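Local coordinates for protein probable thiol peroxidase (Chromobacterium violaceum, PDB 3KEB) that probably acts as a thiol peroxidase of the redoxin family, reducing peroxides through a redox-active thiol centre, at residues A[90-93]-A[94-97]; A[161-164]-A[165-168]. All blocks are in the same frame, centred on the assembly; numbering follows the deposited sequence. Where two conformers were deposited one is given.

In the fold
Interaction 1 (90-93 with 94-97) and interaction 2 (161-164 with 165-168) are both N-terminal caps of helices, each at the end of a loop that leads from a strand of the central sheet into a helix of the thioredoxin-like fold. The first follows strand 84-89 and opens helix 93-103; the second comes after strand 149-154, which edges the sheet within this chain, and opens helix 164-177. Their centres lie 27 Å apart on opposite sides of the chain's centre, their nearest atoms about 13 Å apart, without touching. Serine caps the first helix, in a buried subunit interface; aspartate caps the second, at the surface, where no other chain touches it.

Interaction 1 of 2, residues A[90-93]-A[94-97]; sequences VDSP and SSLA
S92 caps helix 93-103: its OG accepts the amide of S95, N to OG 3.0 Å, in a nearly straight bond of 163°. The hydroxyl can reach round because OG sits between the backbone N and the carbonyl carbon of S92 (chi1 64°). Two backbone bonds then wind the first turn, S92 O taking L96 N at 3.0 Å and P93 O taking A97 N at 2.9 Å. The ring of P93, which has no N-H to leave unpaired, occupies the first helical position.

Water joins the same two serines by another route. Water 1 accepts from S92 N at 3.0 Å and donates to S95 OG at 2.8 Å, tying the chain just before the helix to its first turn.

Apolar contact comes from L96, whose CD2 lies 3.9 Å from D91 CB, the two side chains crossing at about a right angle. L96 also packs on L110 of strand 109-112. The D91 carboxylate turns elsewhere, to T89, S58 and the amide of V59, and to S92 of the second subunit.

That last bond is reciprocated: S92 OG also meets D91 of the second subunit, while S94 and S95 bond E61 and D60 there. The cap hydroxyl thus serves helix and dimer together, and the helix start, with its amide groups, may ease the burial of the D91 carboxylate that reaches S92 from the second subunit.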
ATOM      1  N   VAL A  90       4.273   3.708   0.609  1.00 11.80           N
ATOM      2  CA  VAL A  90       3.720   2.565  -0.089  0.60 11.04           C
ATOM      3  C   VAL A  90       2.326   2.181   0.352  1.00 11.80           C
ATOM      4  O   VAL A  90       1.702   1.287  -0.244  1.00 13.18           O
ATOM      5  CB  VAL A  90       4.677   1.316   0.026  0.60 11.90           C
ATOM      6  CG1 VAL A  90       4.460   0.530   1.326  0.60  9.99           C
ATOM      7  CG2 VAL A  90       4.508   0.429  -1.187  0.60 10.76           C
ATOM      8  N   ASP A  91       1.834   2.843   1.388  1.00 10.04           N
ATOM      9  CA  ASP A  91       0.496   2.564   1.884  1.00 11.45           C
ATOM     10  C   ASP A  91      -0.550   2.792   0.811  1.00 11.11           C
ATOM     11  O   ASP A  91      -0.367   3.644  -0.087  1.00 11.90           O
ATOM     12  CB  ASP A  91       0.157   3.454   3.070  1.00 10.27           C
ATOM     13  CG  ASP A  91       1.062   3.239   4.218  1.00 13.45           C
ATOM     14  OD1 ASP A  91       1.224   2.059   4.633  1.00 13.56           O
ATOM     15  OD2 ASP A  91       1.590   4.253   4.766  1.00 14.51           O
ATOM     16  N   SER A  92      -1.656   2.070   0.919  1.00 10.88           N
ATOM     17  CA  SER A  92      -2.774   2.290   0.017  1.00 10.81           C
ATOM     18  C   SER A  92      -3.397   3.683   0.296  1.00  9.93           C
ATOM     19  O   SER A  92      -3.372   4.160   1.443  1.00  9.77           O
ATOM     20  CB  SER A  92      -3.852   1.245   0.192  1.00 11.37           C
ATOM     21  OG  SER A  92      -4.408   1.338   1.496  1.00 11.51           O
ATOM     22  N   PRO A  93      -4.035   4.285  -0.731  1.00  9.46           N
ATOM     23  CA  PRO A  93      -4.821   5.462  -0.431  1.00  9.80           C
ATOM     24  C   PRO A  93      -5.830   5.245   0.698  1.00  8.88           C
ATOM     25  O   PRO A  93      -6.022   6.136   1.530  1.00 10.37           O
ATOM     26  CB  PRO A  93      -5.506   5.760  -1.746  1.00  9.68           C
ATOM     27  CG  PRO A  93      -4.574   5.243  -2.802  1.00 10.07           C
ATOM     28  CD  PRO A  93      -3.960   3.995  -2.171  1.00  9.97           C
ATOM     29  N   SER A  94      -6.485   4.099   0.732  1.00  8.84           N
ATOM     30  CA  SER A  94      -7.472   3.811   1.792  1.00  9.63           C
ATOM     31  C   SER A  94      -6.850   3.902   3.199  1.00  9.53           C
ATOM     32  O   SER A  94      -7.489   4.420   4.150  1.00 10.21           O
ATOM     33  CB  SER A  94      -8.096   2.418   1.582  1.00  9.01           C
ATOM     34  OG  SER A  94      -8.522   2.298   0.205  1.00 11.32           O
ATOM     35  N   SER A  95      -5.675   3.299   3.369  1.00  8.83           N
ATOM     36  CA  SER A  95      -4.965   3.378   4.657  1.00  9.16           C
ATOM     37  C   SER A  95      -4.491   4.789   4.995  1.00 10.14           C
ATOM     38  O   SER A  95      -4.520   5.173   6.152  1.00 11.21           O
ATOM     39  CB  SER A  95      -3.762   2.430   4.701  1.00  9.51           C
ATOM     40  OG  SER A  95      -4.208   1.105   4.500  1.00  9.35           O
ATOM     41  N   LEU A  96      -4.069   5.554   3.989  1.00 10.38           N
ATOM     42  CA  LEU A  96      -3.665   6.965   4.199  1.00 10.23           C
ATOM     43  C   LEU A  96      -4.903   7.772   4.679  1.00 11.59           C
ATOM     44  O   LEU A  96      -4.820   8.571   5.616  1.00 11.01           O
ATOM     45  CB  LEU A  96      -3.040   7.530   2.925  1.00 10.88           C
ATOM     46  CG  LEU A  96      -1.695   6.931   2.515  1.00 10.93           C
ATOM     47  CD1 LEU A  96      -1.228   7.437   1.108  1.00 11.62           C
ATOM     48  CD2 LEU A  96      -0.645   7.199   3.590  1.00 10.93           C
ATOM     49  N   ALA A  97      -6.058   7.537   4.061  1.00 12.24           N
ATOM     50  CA  ALA A  97      -7.294   8.186   4.470  1.00 11.25           C
ATOM     51  C   ALA A  97      -7.676   7.831   5.899  1.00 12.18           C
ATOM     52  O   ALA A  97      -8.089   8.717   6.692  1.00 11.92           O
ATOM     53  CB  ALA A  97      -8.406   7.896   3.479  1.00 11.75           C
TER
HETATM   54  O   HOH W   1      -1.692   0.418   3.426  1.00  9.74           O

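Interaction 2 of 2, residues A[161-164]-A[165-168]; sequences FFDF and DAIE
D163 both centres an inverse gamma turn and caps helix 164-177, so a tight kink leads directly into the first helical turn. The gamma turn is closed by a weak bond from F164 N to F162 O, 2.9 Å. With CG anti to the backbone N of D163 (chi1 -168°), the carboxylate swings toward the helix and OD1 accepts A166 N at 3.2 Å. The amide comes from well above the carboxylate plane, 65° out of it. A166 CB lies close by, 3.4 Å from D163 CG, packing its methyl against the carboxylate.

The carbonyl oxygen of D163 takes two amides: I167 N at 3.2 Å, in the carbonyl plane, and, weakly, A166 N, whose N-H is thus divided between OD1 and O. One residue further on, E168 N points almost straight at F164 O, 2.8 Å away.

On the apolar side, I167 CD1 approaches F164 CD1 obliquely at 4.4 Å, while F162 CB sits over one face of the F164 ring, offset toward its rim. F76 of helix 67-77 also meets that ring, and I167 continues onto Y151, I140 and L142 of the sheet.

Aspartate suits this helix start, since its negative charge would be stabilised by the helix dipole. D165 OD2, 5.3 Å from D163 OD1, may offset part of that gain, whereas F164 and I167 anchor the turn between helix 67-77 and the sheet.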
ATOM      1  N   PHE A 161      15.826  10.227  13.584  1.00 12.92           N
ATOM      2  CA  PHE A 161      15.136  11.395  13.053  1.00 12.64           C
ATOM      3  C   PHE A 161      15.996  12.132  12.037  1.00 12.93           C
ATOM      4  O   PHE A 161      17.228  12.086  12.056  1.00 12.19           O
ATOM      5  CB  PHE A 161      14.673  12.374  14.165  1.00 14.04           C
ATOM      6  CG  PHE A 161      13.748  11.781  15.203  1.00 15.32           C
ATOM      7  CD1 PHE A 161      12.846  10.794  14.897  1.00 19.90           C
ATOM      8  CD2 PHE A 161      13.818  12.216  16.519  1.00 19.76           C
ATOM      9  CE1 PHE A 161      12.026  10.242  15.861  1.00 21.88           C
ATOM     10  CE2 PHE A 161      12.986  11.688  17.481  1.00 24.68           C
ATOM     11  CZ  PHE A 161      12.089  10.690  17.138  1.00 22.33           C
ATOM     12  N   PHE A 162      15.334  12.865  11.148  1.00 13.01           N
ATOM     13  CA  PHE A 162      16.033  13.759  10.234  1.00 14.04           C
ATOM     14  C   PHE A 162      16.835  14.824  10.986  1.00 14.14           C
ATOM     15  O   PHE A 162      16.537  15.143  12.137  1.00 14.46           O
ATOM     16  CB  PHE A 162      15.004  14.454   9.325  1.00 13.69           C
ATOM     17  CG  PHE A 162      14.122  13.510   8.562  1.00 15.54           C
ATOM     18  CD1 PHE A 162      14.677  12.574   7.679  1.00 15.81           C
ATOM     19  CD2 PHE A 162      12.734  13.582   8.687  1.00 14.81           C
ATOM     20  CE1 PHE A 162      13.887  11.687   6.986  1.00 14.65           C
ATOM     21  CE2 PHE A 162      11.929  12.718   7.935  1.00 14.77           C
ATOM     22  CZ  PHE A 162      12.509  11.773   7.105  1.00 14.95           C
ATOM     23  N   ASP A 163      17.818  15.428  10.316  1.00 13.91           N
ATOM     24  CA  ASP A 163      18.673  16.462  10.887  1.00 15.56           C
ATOM     25  C   ASP A 163      17.971  17.816  10.760  1.00 15.94           C
ATOM     26  O   ASP A 163      18.320  18.653   9.912  1.00 13.60           O
ATOM     27  CB  ASP A 163      20.015  16.496  10.170  1.00 15.94           C
ATOM     28  CG  ASP A 163      21.055  17.352  10.891  1.00 18.07           C
ATOM     29  OD1 ASP A 163      20.706  18.093  11.799  1.00 15.66           O
ATOM     30  OD2 ASP A 163      22.245  17.274  10.504  1.00 19.80           O
ATOM     31  N   PHE A 164      16.968  18.001  11.632  1.00 15.59           N
ATOM     32  CA  PHE A 164      16.153  19.163  11.578  1.00 16.50           C
ATOM     33  C   PHE A 164      16.997  20.405  11.870  1.00 16.94           C
ATOM     34  O   PHE A 164      16.772  21.442  11.264  1.00 16.69           O
ATOM     35  CB  PHE A 164      14.997  19.067  12.564  1.00 16.21           C
ATOM     36  CG  PHE A 164      13.991  18.005  12.233  1.00 16.24           C
ATOM     37  CD1 PHE A 164      13.280  18.035  11.039  1.00 17.45           C
ATOM     38  CD2 PHE A 164      13.784  16.954  13.104  1.00 17.87           C
ATOM     39  CE1 PHE A 164      12.357  17.027  10.716  1.00 15.65           C
ATOM     40  CE2 PHE A 164      12.869  15.963  12.804  1.00 17.87           C
ATOM     41  CZ  PHE A 164      12.173  15.982  11.615  1.00 18.15           C
ATOM     42  N   ASP A 165      17.962  20.307  12.788  1.00 17.33           N
ATOM     43  CA  ASP A 165      18.853  21.453  13.033  1.00 17.88           C
ATOM     44  C   ASP A 165      19.551  21.946  11.759  1.00 16.76           C
ATOM     45  O   ASP A 165      19.684  23.162  11.541  1.00 15.67           O
ATOM     46  CB  ASP A 165      19.880  21.150  14.100  1.00 18.46           C
ATOM     47  CG  ASP A 165      19.273  21.112  15.503  1.00 24.18           C
ATOM     48  OD1 ASP A 165      18.124  21.600  15.696  1.00 30.50           O
ATOM     49  OD2 ASP A 165      19.941  20.551  16.400  1.00 30.87           O
ATOM     50  N   ALA A 166      19.983  21.030  10.915  1.00 15.35           N
ATOM     51  CA  ALA A 166      20.602  21.419   9.646  1.00 15.11           C
ATOM     52  C   ALA A 166      19.628  22.129   8.687  1.00 15.11           C
ATOM     53  O   ALA A 166      19.976  23.119   8.017  1.00 14.15           O
ATOM     54  CB  ALA A 166      21.201  20.175   8.952  1.00 16.73           C
ATOM     55  N   ILE A 167      18.410  21.605   8.612  1.00 15.14           N
ATOM     56  CA  ILE A 167      17.349  22.216   7.793  1.00 14.00           C
ATOM     57  C   ILE A 167      16.996  23.612   8.353  1.00 14.08           C
ATOM     58  O   ILE A 167      16.914  24.594   7.596  1.00 13.26           O
ATOM     59  CB  ILE A 167      16.090  21.306   7.714  1.00 13.81           C
ATOM     60  CG1 ILE A 167      16.460  19.904   7.213  1.00 16.08           C
ATOM     61  CG2 ILE A 167      15.017  21.974   6.858  1.00 12.82           C
ATOM     62  CD1 ILE A 167      15.273  18.874   7.150  1.00 12.48           C
ATOM     63  N   GLU A 168      16.795  23.715   9.665  1.00 13.98           N
ATOM     64  CA  GLU A 168      16.569  25.032  10.325  1.00 14.93           C
ATOM     65  C   GLU A 168      17.636  26.074   9.940  1.00 15.11           C
ATOM     66  O   GLU A 168      17.338  27.218   9.629  1.00 15.37           O
ATOM     67  CB  GLU A 168      16.555  24.875  11.848  1.00 14.97           C
ATOM     68  CG  GLU A 168      16.330  26.153  12.701  1.00 16.15           C
ATOM     69  CD  GLU A 168      14.889  26.679  12.702  1.00 21.38           C
ATOM     70  OE1 GLU A 168      13.898  25.921  12.474  1.00 23.02           O
ATOM     71  OE2 GLU A 168      14.747  27.893  12.948  1.00 24.98           O
TER